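Local coordinates for peptidase M16 C-terminal domain-containing protein (Enterococcus faecalis, PDB 3D3Y) that is of unknown function but belongs to the M16 metallopeptidase family, probably resembling its non-catalytic domains, and probably binds a metal ion, at residues Val29-Arg34 / Glu115-Pro120; Phe75-Ser80 / His86-Ser91; Leu259-Asp264 / Arg331-Glu336; Asn279-Gly284 / Glu338-Gly343. All coordinates share one frame; numbering follows the deposited sequence.

Contact 1. Residues Val29-Arg34 / Glu115-Pro120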
loop_
_atom_site.group_PDB
_atom_site.type_symbol
_atom_site.label_atom_id
_atom_site.label_comp_id
_atom_site.label_asym_id
_atom_site.label_seq_id
_atom_site.Cartn_x
_atom_site.Cartn_y
_atom_site.Cartn_z
ATOM N N VAL A 29 14.974 -4.014 -1.334
ATOM C CA VAL A 29 15.134 -4.702 -0.067
ATOM C C VAL A 29 13.868 -4.442 0.759
ATOM O O VAL A 29 13.561 -3.269 1.101
ATOM C CB VAL A 29 16.362 -4.225 0.688
ATOM C CG1 VAL A 29 16.598 -5.109 1.933
ATOM C CG2 VAL A 29 17.595 -4.236 -0.241
ATOM N N ARG A 30 13.121 -5.514 1.039
ATOM C CA ARG A 30 11.845 -5.351 1.735
ATOM C C ARG A 30 11.859 -6.023 3.113
ATOM O O ARG A 30 12.039 -7.259 3.225
ATOM C CB ARG A 30 10.663 -5.796 0.859
ATOM C CG ARG A 30 9.291 -5.673 1.564
ATOM C CD ARG A 30 8.091 -5.688 0.584
ATOM N NE ARG A 30 8.015 -4.475 -0.226
ATOM C CZ ARG A 30 7.420 -4.398 -1.420
ATOM N NH1 ARG A 30 6.834 -5.470 -1.973
ATOM N NH2 ARG A 30 7.396 -3.228 -2.058
ATOM N N PHE A 31 11.762 -5.198 4.155
ATOM C CA PHE A 31 11.630 -5.694 5.537
ATOM C C PHE A 31 10.146 -5.864 5.877
ATOM O O PHE A 31 9.343 -4.960 5.696
ATOM C CB PHE A 31 12.263 -4.740 6.549
ATOM C CG PHE A 31 13.754 -4.554 6.385
ATOM C CD1 PHE A 31 14.639 -5.093 7.330
ATOM C CD2 PHE A 31 14.266 -3.837 5.303
ATOM C CE1 PHE A 31 16.015 -4.932 7.192
ATOM C CE2 PHE A 31 15.629 -3.646 5.172
ATOM C CZ PHE A 31 16.505 -4.210 6.135
ATOM N N ASN A 32 9.777 -7.041 6.352
ATOM C CA ASN A 32 8.373 -7.391 6.516
ATOM C C ASN A 32 8.136 -7.676 7.988
ATOM O O ASN A 32 8.904 -8.433 8.597
ATOM C CB ASN A 32 8.075 -8.621 5.645
ATOM C CG ASN A 32 6.575 -8.936 5.514
ATOM O OD1 ASN A 32 5.864 -9.178 6.511
ATOM N ND2 ASN A 32 6.098 -8.952 4.276
ATOM N N THR A 33 7.092 -7.070 8.559
ATOM C CA THR A 33 6.720 -7.294 9.967
ATOM C C THR A 33 5.197 -7.303 10.107
ATOM O O THR A 33 4.487 -6.821 9.221
ATOM C CB THR A 33 7.342 -6.220 10.905
ATOM O OG1 THR A 33 7.329 -6.704 12.257
ATOM C CG2 THR A 33 6.560 -4.888 10.821
ATOM N N ARG A 34 4.693 -7.848 11.206
ATOM C CA ARG A 34 3.259 -7.716 11.531
ATOM C C ARG A 34 2.863 -6.235 11.692
ATOM O O ARG A 34 3.593 -5.453 12.306
ATOM C CB ARG A 34 2.927 -8.518 12.810
ATOM C CG ARG A 34 1.438 -8.576 13.186
ATOM C CD ARG A 34 1.209 -9.285 14.565
ATOM N NE ARG A 34 1.587 -8.383 15.661
ATOM C CZ ARG A 34 0.847 -7.348 16.077
ATOM N NH1 ARG A 34 -0.329 -7.086 15.519
ATOM N NH2 ARG A 34 1.277 -6.572 17.069
ATOM N N GLU A 115 26.015 0.232 3.211
ATOM C CA GLU A 115 26.213 1.503 3.929
ATOM C C GLU A 115 24.902 1.995 4.508
ATOM O O GLU A 115 24.794 2.268 5.733
ATOM C CB GLU A 115 26.846 2.572 3.021
ATOM C CG GLU A 115 28.364 2.346 2.709
ATOM C CD GLU A 115 29.273 2.506 3.955
ATOM O OE1 GLU A 115 28.900 3.222 4.923
ATOM O OE2 GLU A 115 30.370 1.898 3.971
ATOM N N ILE A 116 23.893 2.084 3.647
ATOM C CA ILE A 116 22.556 2.530 4.086
ATOM C C ILE A 116 21.958 1.665 5.219
ATOM O O ILE A 116 21.454 2.179 6.218
ATOM C CB ILE A 116 21.584 2.595 2.899
ATOM C CG1 ILE A 116 22.048 3.681 1.898
ATOM C CG2 ILE A 116 20.114 2.806 3.406
ATOM C CD1 ILE A 116 22.265 5.090 2.523
ATOM N N ILE A 117 22.038 0.348 5.048
ATOM C CA ILE A 117 21.363 -0.577 5.968
ATOM C C ILE A 117 22.109 -0.828 7.273
ATOM O O ILE A 117 21.497 -0.831 8.357
ATOM C CB ILE A 117 21.035 -1.900 5.257
ATOM C CG1 ILE A 117 20.048 -1.622 4.107
ATOM C CG2 ILE A 117 20.491 -2.927 6.246
ATOM C CD1 ILE A 117 19.811 -2.860 3.229
ATOM N N PHE A 118 23.424 -0.998 7.172
ATOM C CA PHE A 118 24.248 -1.370 8.313
ATOM C C PHE A 118 25.089 -0.243 8.905
ATOM O O PHE A 118 25.701 -0.412 9.959
ATOM C CB PHE A 118 25.124 -2.555 7.907
ATOM C CG PHE A 118 24.328 -3.776 7.536
ATOM C CD1 PHE A 118 23.911 -4.664 8.521
ATOM C CD2 PHE A 118 23.981 -4.028 6.207
ATOM C CE1 PHE A 118 23.161 -5.791 8.190
ATOM C CE2 PHE A 118 23.228 -5.152 5.865
ATOM C CZ PHE A 118 22.810 -6.029 6.875
ATOM N N ALA A 119 25.144 0.900 8.230
ATOM C CA ALA A 119 25.898 2.030 8.771
ATOM C C ALA A 119 25.040 3.281 8.749
ATOM O O ALA A 119 25.404 4.270 8.124
ATOM C CB ALA A 119 27.254 2.250 8.018
ATOM N N PRO A 120 23.888 3.241 9.447
ATOM C CA PRO A 120 23.054 4.436 9.499
ATOM C C PRO A 120 23.732 5.497 10.356
ATOM O O PRO A 120 24.735 5.208 11.029
ATOM C CB PRO A 120 21.793 3.927 10.186
ATOM C CG PRO A 120 22.279 2.836 11.072
ATOM C CD PRO A 120 23.259 2.126 10.201
#

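Contact 2. Residues Phe75-Ser80 / His86-Ser91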
loop_
_atom_site.group_PDB
_atom_site.type_symbol
_atom_site.label_atom_id
_atom_site.label_comp_id
_atom_site.label_asym_id
_atom_site.label_seq_id
_atom_site.Cartn_x
_atom_site.Cartn_y
_atom_site.Cartn_z
ATOM N N PHE A 75 17.482 6.274 -5.757
ATOM C CA PHE A 75 17.441 5.631 -4.446
ATOM C C PHE A 75 16.294 6.195 -3.616
ATOM O O PHE A 75 16.095 7.416 -3.556
ATOM C CB PHE A 75 18.778 5.842 -3.736
ATOM C CG PHE A 75 18.749 5.544 -2.249
ATOM C CD1 PHE A 75 18.542 4.258 -1.787
ATOM C CD2 PHE A 75 18.926 6.567 -1.330
ATOM C CE1 PHE A 75 18.528 3.971 -0.410
ATOM C CE2 PHE A 75 18.917 6.308 0.048
ATOM C CZ PHE A 75 18.722 5.003 0.506
ATOM N N GLY A 76 15.535 5.319 -2.951
ATOM C CA GLY A 76 14.502 5.835 -2.048
ATOM C C GLY A 76 14.124 4.790 -1.032
ATOM O O GLY A 76 14.349 3.591 -1.243
ATOM N N ILE A 77 13.562 5.243 0.085
ATOM C CA ILE A 77 13.000 4.368 1.105
ATOM C C ILE A 77 11.594 4.882 1.457
ATOM O O ILE A 77 11.380 6.115 1.631
ATOM C CB ILE A 77 13.899 4.309 2.380
ATOM C CG1 ILE A 77 15.372 4.047 2.023
ATOM C CG2 ILE A 77 13.413 3.219 3.364
ATOM C CD1 ILE A 77 16.304 3.899 3.304
ATOM N N GLY A 78 10.639 3.956 1.550
ATOM C CA GLY A 78 9.301 4.309 2.067
ATOM C C GLY A 78 8.654 3.103 2.764
ATOM O O GLY A 78 9.291 2.082 2.955
ATOM N N VAL A 79 7.375 3.233 3.124
ATOM C CA VAL A 79 6.672 2.185 3.815
ATOM C C VAL A 79 5.312 2.013 3.200
ATOM O O VAL A 79 4.773 2.942 2.567
ATOM C CB VAL A 79 6.507 2.470 5.341
ATOM C CG1 VAL A 79 7.854 2.511 6.028
ATOM C CG2 VAL A 79 5.754 3.788 5.572
ATOM N N SER A 80 4.760 0.816 3.376
ATOM C CA SER A 80 3.373 0.585 2.992
ATOM C C SER A 80 2.742 -0.473 3.885
ATOM O O SER A 80 3.413 -1.101 4.706
ATOM C CB SER A 80 3.252 0.221 1.500
ATOM O OG SER A 80 4.100 -0.856 1.195
ATOM N N HIS A 86 3.230 -4.814 7.534
ATOM C CA HIS A 86 3.703 -3.465 7.274
ATOM C C HIS A 86 5.095 -3.663 6.651
ATOM O O HIS A 86 5.928 -4.464 7.154
ATOM C CB HIS A 86 3.748 -2.622 8.577
ATOM C CG HIS A 86 3.965 -1.155 8.337
ATOM N ND1 HIS A 86 5.217 -0.581 8.303
ATOM C CD2 HIS A 86 3.086 -0.155 8.088
ATOM C CE1 HIS A 86 5.101 0.715 8.052
ATOM N NE2 HIS A 86 3.813 1.000 7.916
ATOM N N TRP A 87 5.311 -2.992 5.524
ATOM C CA TRP A 87 6.489 -3.214 4.702
ATOM C C TRP A 87 7.378 -1.960 4.749
ATOM O O TRP A 87 6.891 -0.848 4.617
ATOM C CB TRP A 87 6.055 -3.460 3.235
ATOM C CG TRP A 87 5.159 -4.681 2.948
ATOM C CD1 TRP A 87 4.850 -5.729 3.794
ATOM C CD2 TRP A 87 4.554 -4.990 1.690
ATOM N NE1 TRP A 87 4.038 -6.655 3.124
ATOM C CE2 TRP A 87 3.855 -6.219 1.835
ATOM C CE3 TRP A 87 4.539 -4.337 0.434
ATOM C CZ2 TRP A 87 3.145 -6.809 0.776
ATOM C CZ3 TRP A 87 3.815 -4.931 -0.632
ATOM C CH2 TRP A 87 3.126 -6.152 -0.443
ATOM N N PHE A 88 8.691 -2.160 4.875
ATOM C CA PHE A 88 9.687 -1.081 4.869
ATOM C C PHE A 88 10.543 -1.386 3.644
ATOM O O PHE A 88 11.150 -2.453 3.555
ATOM C CB PHE A 88 10.481 -1.132 6.157
ATOM C CG PHE A 88 11.560 -0.088 6.294
ATOM C CD1 PHE A 88 11.371 1.000 7.155
ATOM C CD2 PHE A 88 12.801 -0.230 5.640
ATOM C CE1 PHE A 88 12.393 1.933 7.356
ATOM C CE2 PHE A 88 13.836 0.712 5.811
ATOM C CZ PHE A 88 13.622 1.815 6.672
ATOM N N ASN A 89 10.553 -0.455 2.694
ATOM C CA ASN A 89 10.980 -0.748 1.319
ATOM C C ASN A 89 12.136 0.126 0.864
ATOM O O ASN A 89 11.972 1.337 0.727
ATOM C CB ASN A 89 9.806 -0.455 0.370
ATOM C CG ASN A 89 8.503 -1.111 0.808
ATOM O OD1 ASN A 89 8.460 -2.315 1.002
ATOM N ND2 ASN A 89 7.435 -0.316 0.944
ATOM N N ILE A 90 13.286 -0.479 0.595
ATOM C CA ILE A 90 14.437 0.290 0.104
ATOM C C ILE A 90 14.580 -0.075 -1.353
ATOM O O ILE A 90 14.711 -1.256 -1.703
ATOM C CB ILE A 90 15.726 -0.084 0.851
ATOM C CG1 ILE A 90 15.576 0.209 2.356
ATOM C CG2 ILE A 90 16.952 0.644 0.263
ATOM C CD1 ILE A 90 16.724 -0.419 3.192
ATOM N N SER A 91 14.526 0.946 -2.203
ATOM C CA SER A 91 14.522 0.741 -3.653
ATOM C C SER A 91 15.711 1.453 -4.274
ATOM O O SER A 91 16.077 2.556 -3.825
ATOM C CB SER A 91 13.238 1.355 -4.235
ATOM O OG SER A 91 12.087 0.677 -3.715
#

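Contact 3. Residues Leu259-Asp264 / Arg331-Glu336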
loop_
_atom_site.group_PDB
_atom_site.type_symbol
_atom_site.label_atom_id
_atom_site.label_comp_id
_atom_site.label_asym_id
_atom_site.label_seq_id
_atom_site.Cartn_x
_atom_site.Cartn_y
_atom_site.Cartn_z
ATOM N N LEU A 259 -18.966 5.040 3.899
ATOM C CA LEU A 259 -19.579 3.779 4.370
ATOM C C LEU A 259 -18.570 2.671 4.151
ATOM O O LEU A 259 -17.905 2.627 3.102
ATOM C CB LEU A 259 -20.841 3.420 3.570
ATOM C CG LEU A 259 -22.095 4.294 3.591
ATOM C CD1 LEU A 259 -21.908 5.572 2.744
ATOM C CD2 LEU A 259 -23.220 3.487 3.033
ATOM N N ALA A 260 -18.495 1.761 5.116
ATOM C CA ALA A 260 -17.616 0.611 5.034
ATOM C C ALA A 260 -18.418 -0.668 5.168
ATOM O O ALA A 260 -19.207 -0.832 6.113
ATOM C CB ALA A 260 -16.561 0.675 6.121
ATOM N N TYR A 261 -18.146 -1.604 4.262
ATOM C CA TYR A 261 -18.819 -2.882 4.210
ATOM C C TYR A 261 -17.818 -4.009 4.356
ATOM O O TYR A 261 -16.718 -3.913 3.814
ATOM C CB TYR A 261 -19.419 -3.062 2.821
ATOM C CG TYR A 261 -20.440 -2.049 2.371
ATOM C CD1 TYR A 261 -21.802 -2.324 2.443
ATOM C CD2 TYR A 261 -20.038 -0.843 1.804
ATOM C CE1 TYR A 261 -22.740 -1.395 1.996
ATOM C CE2 TYR A 261 -20.962 0.085 1.333
ATOM C CZ TYR A 261 -22.300 -0.206 1.428
ATOM O OH TYR A 261 -23.191 0.715 0.946
ATOM N N ASN A 262 -18.198 -5.075 5.058
ATOM C CA ASN A 262 -17.404 -6.301 5.093
ATOM C C ASN A 262 -17.738 -7.093 3.813
ATOM O O ASN A 262 -18.920 -7.309 3.495
ATOM C CB ASN A 262 -17.757 -7.111 6.353
ATOM C CG ASN A 262 -16.935 -8.391 6.497
ATOM O OD1 ASN A 262 -17.154 -9.366 5.796
ATOM N ND2 ASN A 262 -16.018 -8.389 7.429
ATOM N N THR A 263 -16.720 -7.491 3.071
ATOM C CA THR A 263 -16.940 -8.316 1.895
ATOM C C THR A 263 -16.580 -9.760 2.157
ATOM O O THR A 263 -17.064 -10.644 1.453
ATOM C CB THR A 263 -16.073 -7.863 0.706
ATOM O OG1 THR A 263 -14.695 -8.033 1.073
ATOM C CG2 THR A 263 -16.329 -6.382 0.335
ATOM N N ASP A 264 -15.697 -9.986 3.127
ATOM C CA ASP A 264 -15.075 -11.282 3.330
ATOM C C ASP A 264 -14.476 -11.888 2.023
ATOM O O ASP A 264 -14.419 -13.095 1.883
ATOM C CB ASP A 264 -16.113 -12.221 3.973
ATOM C CG ASP A 264 -15.485 -13.418 4.668
ATOM O OD1 ASP A 264 -14.459 -13.242 5.388
ATOM O OD2 ASP A 264 -16.043 -14.535 4.503
ATOM N N ARG A 331 -30.053 6.375 1.620
ATOM C CA ARG A 331 -31.151 5.608 0.974
ATOM C C ARG A 331 -30.859 5.353 -0.523
ATOM O O ARG A 331 -31.076 4.247 -1.021
ATOM C CB ARG A 331 -32.515 6.296 1.168
ATOM C CG ARG A 331 -32.959 6.349 2.662
ATOM C CD ARG A 331 -34.403 6.927 2.857
ATOM N NE ARG A 331 -34.497 8.389 2.706
ATOM C CZ ARG A 331 -34.425 9.288 3.699
ATOM N NH1 ARG A 331 -34.240 8.916 4.967
ATOM N NH2 ARG A 331 -34.527 10.584 3.421
ATOM N N LEU A 332 -30.348 6.363 -1.216
ATOM C CA LEU A 332 -30.017 6.206 -2.637
ATOM C C LEU A 332 -28.934 5.139 -2.860
ATOM O O LEU A 332 -29.048 4.335 -3.769
ATOM C CB LEU A 332 -29.566 7.538 -3.249
ATOM C CG LEU A 332 -30.625 8.644 -3.404
ATOM C CD1 LEU A 332 -30.010 10.008 -3.802
ATOM C CD2 LEU A 332 -31.717 8.238 -4.396
ATOM N N ILE A 333 -27.872 5.185 -2.059
ATOM C CA ILE A 333 -26.780 4.190 -2.114
ATOM C C ILE A 333 -27.308 2.770 -1.865
ATOM O O ILE A 333 -26.966 1.819 -2.607
ATOM C CB ILE A 333 -25.704 4.491 -1.056
ATOM C CG1 ILE A 333 -24.933 5.767 -1.420
ATOM C CG2 ILE A 333 -24.725 3.279 -0.897
ATOM C CD1 ILE A 333 -24.076 6.305 -0.232
ATOM N N SER A 334 -28.141 2.636 -0.830
ATOM C CA SER A 334 -28.783 1.349 -0.513
ATOM C C SER A 334 -29.635 0.829 -1.675
ATOM O O SER A 334 -29.619 -0.378 -2.016
ATOM C CB SER A 334 -29.675 1.502 0.728
ATOM O OG SER A 334 -30.452 0.322 0.910
ATOM N N THR A 335 -30.367 1.747 -2.306
ATOM C CA THR A 335 -31.179 1.381 -3.481
ATOM C C THR A 335 -30.353 0.809 -4.623
ATOM O O THR A 335 -30.723 -0.224 -5.210
ATOM C CB THR A 335 -32.005 2.571 -3.959
ATOM O OG1 THR A 335 -32.917 2.895 -2.907
ATOM C CG2 THR A 335 -32.810 2.203 -5.216
ATOM N N GLU A 336 -29.242 1.472 -4.934
ATOM C CA GLU A 336 -28.353 0.961 -5.972
ATOM C C GLU A 336 -27.755 -0.386 -5.605
ATOM O O GLU A 336 -27.615 -1.243 -6.457
ATOM C CB GLU A 336 -27.259 1.971 -6.336
ATOM C CG GLU A 336 -27.824 3.264 -6.998
ATOM C CD GLU A 336 -28.807 2.965 -8.128
ATOM O OE1 GLU A 336 -28.626 1.963 -8.856
ATOM O OE2 GLU A 336 -29.775 3.723 -8.306
#

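Contact 4. Residues Asn279-Gly284 / Glu338-Gly343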
loop_
_atom_site.group_PDB
_atom_site.type_symbol
_atom_site.label_atom_id
_atom_site.label_comp_id
_atom_site.label_asym_id
_atom_site.label_seq_id
_atom_site.Cartn_x
_atom_site.Cartn_y
_atom_site.Cartn_z
ATOM N N ASN A 279 -17.398 -4.054 -8.006
ATOM C CA ASN A 279 -16.927 -2.753 -7.558
ATOM C C ASN A 279 -17.013 -1.726 -8.657
ATOM O O ASN A 279 -17.454 -0.585 -8.416
ATOM C CB ASN A 279 -15.497 -2.789 -6.998
ATOM C CG ASN A 279 -15.046 -1.405 -6.545
ATOM O OD1 ASN A 279 -14.093 -0.818 -7.109
ATOM N ND2 ASN A 279 -15.756 -0.859 -5.565
ATOM N N GLY A 280 -16.609 -2.122 -9.868
ATOM C CA GLY A 280 -16.690 -1.234 -11.019
ATOM C C GLY A 280 -18.110 -0.797 -11.328
ATOM O O GLY A 280 -18.327 0.362 -11.671
ATOM N N ILE A 281 -19.079 -1.714 -11.189
ATOM C CA ILE A 281 -20.477 -1.419 -11.542
ATOM C C ILE A 281 -21.133 -0.565 -10.460
ATOM O O ILE A 281 -22.012 0.255 -10.746
ATOM C CB ILE A 281 -21.262 -2.740 -11.720
ATOM C CG1 ILE A 281 -20.844 -3.453 -13.013
ATOM C CG2 ILE A 281 -22.779 -2.525 -11.708
ATOM C CD1 ILE A 281 -21.223 -4.978 -12.987
ATOM N N PHE A 282 -20.736 -0.806 -9.212
ATOM C CA PHE A 282 -21.346 -0.147 -8.038
ATOM C C PHE A 282 -20.903 1.329 -7.950
ATOM O O PHE A 282 -21.733 2.241 -8.046
ATOM C CB PHE A 282 -21.045 -0.968 -6.760
ATOM C CG PHE A 282 -21.684 -0.438 -5.492
ATOM C CD1 PHE A 282 -23.013 0.034 -5.469
ATOM C CD2 PHE A 282 -20.967 -0.460 -4.298
ATOM C CE1 PHE A 282 -23.611 0.512 -4.267
ATOM C CE2 PHE A 282 -21.527 0.011 -3.105
ATOM C CZ PHE A 282 -22.872 0.475 -3.070
ATOM N N GLY A 283 -19.603 1.574 -7.849
ATOM C CA GLY A 283 -19.099 2.936 -7.696
ATOM C C GLY A 283 -17.680 3.136 -8.194
ATOM O O GLY A 283 -17.097 4.170 -7.950
ATOM N N GLY A 284 -17.111 2.159 -8.901
ATOM C CA GLY A 284 -15.672 2.197 -9.200
ATOM C C GLY A 284 -15.271 3.117 -10.343
ATOM O O GLY A 284 -14.154 3.679 -10.358
ATOM N N GLU A 338 -29.205 -2.700 -3.684
ATOM C CA GLU A 338 -30.295 -3.621 -3.899
ATOM C C GLU A 338 -30.503 -3.937 -5.387
ATOM O O GLU A 338 -30.774 -5.092 -5.755
ATOM C CB GLU A 338 -31.572 -3.076 -3.274
ATOM C CG GLU A 338 -31.520 -3.127 -1.729
ATOM C CD GLU A 338 -31.147 -4.542 -1.200
ATOM O OE1 GLU A 338 -31.771 -5.537 -1.652
ATOM O OE2 GLU A 338 -30.218 -4.636 -0.347
ATOM N N ASN A 339 -30.360 -2.919 -6.235
ATOM C CA ASN A 339 -30.506 -3.127 -7.662
ATOM C C ASN A 339 -29.497 -4.119 -8.198
ATOM O O ASN A 339 -29.843 -4.974 -9.013
ATOM C CB ASN A 339 -30.404 -1.803 -8.423
ATOM C CG ASN A 339 -31.673 -0.983 -8.306
ATOM O OD1 ASN A 339 -32.740 -1.512 -7.953
ATOM N ND2 ASN A 339 -31.580 0.309 -8.644
ATOM N N ILE A 340 -28.244 -3.995 -7.759
ATOM C CA ILE A 340 -27.230 -4.996 -8.124
ATOM C C ILE A 340 -27.624 -6.362 -7.541
ATOM O O ILE A 340 -27.583 -7.364 -8.241
ATOM C CB ILE A 340 -25.817 -4.588 -7.653
ATOM C CG1 ILE A 340 -25.398 -3.243 -8.341
ATOM C CG2 ILE A 340 -24.828 -5.731 -7.917
ATOM C CD1 ILE A 340 -24.118 -2.612 -7.732
ATOM N N ARG A 341 -27.991 -6.419 -6.257
ATOM C CA ARG A 341 -28.441 -7.708 -5.686
ATOM C C ARG A 341 -29.536 -8.356 -6.548
ATOM O O ARG A 341 -29.543 -9.586 -6.760
ATOM C CB ARG A 341 -28.933 -7.539 -4.241
ATOM C CG ARG A 341 -27.802 -7.223 -3.290
ATOM C CD ARG A 341 -28.255 -6.844 -1.849
ATOM N NE ARG A 341 -27.106 -6.978 -0.961
ATOM C CZ ARG A 341 -27.027 -6.518 0.285
ATOM N NH1 ARG A 341 -28.025 -5.805 0.820
ATOM N NH2 ARG A 341 -25.922 -6.762 0.989
ATOM N N LEU A 342 -30.453 -7.528 -7.047
ATOM C CA LEU A 342 -31.579 -8.009 -7.883
ATOM C C LEU A 342 -31.161 -8.377 -9.309
ATOM O O LEU A 342 -31.942 -8.963 -10.046
ATOM C CB LEU A 342 -32.713 -6.970 -7.919
ATOM C CG LEU A 342 -33.483 -6.773 -6.596
ATOM C CD1 LEU A 342 -34.228 -5.417 -6.585
ATOM C CD2 LEU A 342 -34.466 -7.925 -6.368
ATOM N N GLY A 343 -29.925 -8.043 -9.682
ATOM C CA GLY A 343 -29.434 -8.372 -11.028
ATOM C C GLY A 343 -29.924 -7.371 -12.045
ATOM O O GLY A 343 -29.956 -7.653 -13.247
#

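Contact 1. Residues Val29-Arg34 / Glu115-Pro120
A helix-on-sheet layer of an alpha/beta domain, probably of the M16 type, is closed here, where I117 in the last turn of helix 105-118 points at V29 and F31 of the inner strand 24-34. The two strand residues lie on the same face of the sheet, two positions apart, and the isoleucine serves each with a different branch. Its longer arm reaches V29 end to end, CD1 of I117 standing 4.1 Å from CG1 of V29. The shorter branch, CG2 of I117, meets the F31 ring at its edge, close to the ring plane, 4.2 Å from CZ of F31. With chi1 of I117 at -63°, CG2 lies anti to the backbone N and CG1 anti to the carbonyl carbon, which spreads the branches over both partners. The CA atoms of V29 and I117 are 9.6 Å apart, so side chains alone bridge the layers, in buried and purely apolar contact. M195 and L196 of helix 185-198 pack on F31 and I117 respectively, and I90 of the neighbouring strand touches both. R30 projects to the other face of the sheet, where it forms a salt bridge with E373. The helix finishes just beyond I117: A119 is the first residue to leave helical geometry, yet its N still bonds to E115 O at 2.9 Å. Beside that turn, I117 CG2 also sits 3.5 Å above one face of the F118 ring, offset toward its rim.

Contact 2. Residues Phe75-Ser80 / His86-Ser91
G76 and S91, G78 and N89, and S80 and W87 form the hydrogen-bonded pairs of an antiparallel beta hairpin, strands 74-82 and 85-95, at one edge of the six-stranded mixed sheet. Each pair is bonded twice. S91 N reaches G76 O at 2.8 Å in a nearly straight bond (177°), and W87 N meets S80 O at 2.8 Å with a 179° angle; the return bond from G78 N to N89 O is longer, 3.1 Å. Between them, in the non-hydrogen-bonded pairs I77-I90 and V79-F88, I77 CA and V79 CA make CA-H...O contacts with N89 O and W87 O. On the face carrying S80, W87 and N89, the N89 amide is shared: OD1 accepts from R30 on the adjoining strand, while ND2 gives a weak bond of 3.4 Å to S80 OG. The face of I77, V79, F88 and I90 is apolar and receives helices 40-52 and 105-118. I77 and I90 run side by side, and I77 CG2 slants across F88 to within 3.5 Å of CE2 of that ring. H86, with CG anti to the backbone N (chi1 -169°), swings its ring back over the partner strand, so that one face takes S80 O. The imidazole is held at both nitrogens, by S173 O and R43, while its CE1 lies 3.5 Å from V79 CB.

Contact 3. Residues Leu259-Asp264 / Arg331-Glu336
R331 O is gripped twice within helix 326-341, the helix that sends I333 against L259 and Y261 of strand 255-262. T335 N makes the ordinary helical bond at 2.9 Å, and T335 OG1 donates a second at 3.0 Å, coming from the opposite face of the carbonyl plane and 36° out of it. This double grip belongs to the outer side of the helix; the inner side meets the sheet through I333. There I333 CD1 meets CD1 of L259 at 3.8 Å, the two chains extended toward each other, while the methyl I333 CG2 packs on the tyrosine hydroxyl oxygen, 3.5 Å from OH of Y261. The tyrosine and isoleucine side chains slant past one another, and the ring's far end rather than its middle does the touching. Since I333 has CG1 anti to the carbonyl carbon (chi1 -69°), its long arm goes to the leucine and its methyl branch to the tyrosine. V317 of strand 314-321 touches both Y261 and I333, and L412 of strand 411-421 packs against L259 and Y261, so flanking strands extend the same surface. The result is a helix laid on the five-stranded mixed sheet, as in the alpha/beta domains of the M16 peptidase family.

Contact 4. Residues Asn279-Gly284 / Glu338-Gly343
I281, in the last turns of helix 272-284, meets I340 of helix 326-341 through its methyl branch, I281 CG2 standing 4.2 Å from I340 CD1. The next residue, F282, makes the closer contact: I340 CD1 is 3.6 Å from F282 CB and 3.7 Å from F282 CD1, approaching the ring obliquely. F282 CG is anti to the backbone N (chi1 -177°), and the phenylalanine and isoleucine side chains cross at about a right angle, so one methyl end fills the junction between CB and the near side of the ring. This is buried helix-to-helix packing within the M16-type alpha/beta domain; I403 of helix 400-409 touches both isoleucines, and L290 of helix 289-295 packs on F282. Over 280-284 the helix widens into a pi-type turn: N279 O takes the usual 3.1 Å bond from G283 N and a weak one from G284 N, one residue further on. Helix 326-341 closes differently, in a Schellman motif where G343, with positive phi, returns its N to I340 O at 2.8 Å. Within this last turn R341 NH1 forms a salt bridge of 2.7 Å with E338 OE2, the oxygen lying nearly in the guanidinium plane, and R341 NE bonds to A407 O of helix 400-409.

The four contacts fall into two groups on either half of the chain. Contacts 1 and 2 share the six-stranded sheet and touch, with strands 24-34 and 85-95 neighbours in it; contact 2 is nested in the loop that contact 1 closes. Contacts 3 and 4 both use helix 326-341, lie about 10 Å apart between centres and meet where F282 approaches Y261 and I333; their centres are 34 to 43 Å from those of the first group. Contacts 1, 3 and 4 are buried and rest on side-chain packing, apolar except for the Y261 hydroxyl in contact 3, each built round one isoleucine. Contact 2, partly buried near the sheet edge, is instead dominated by backbone hydrogen bonds.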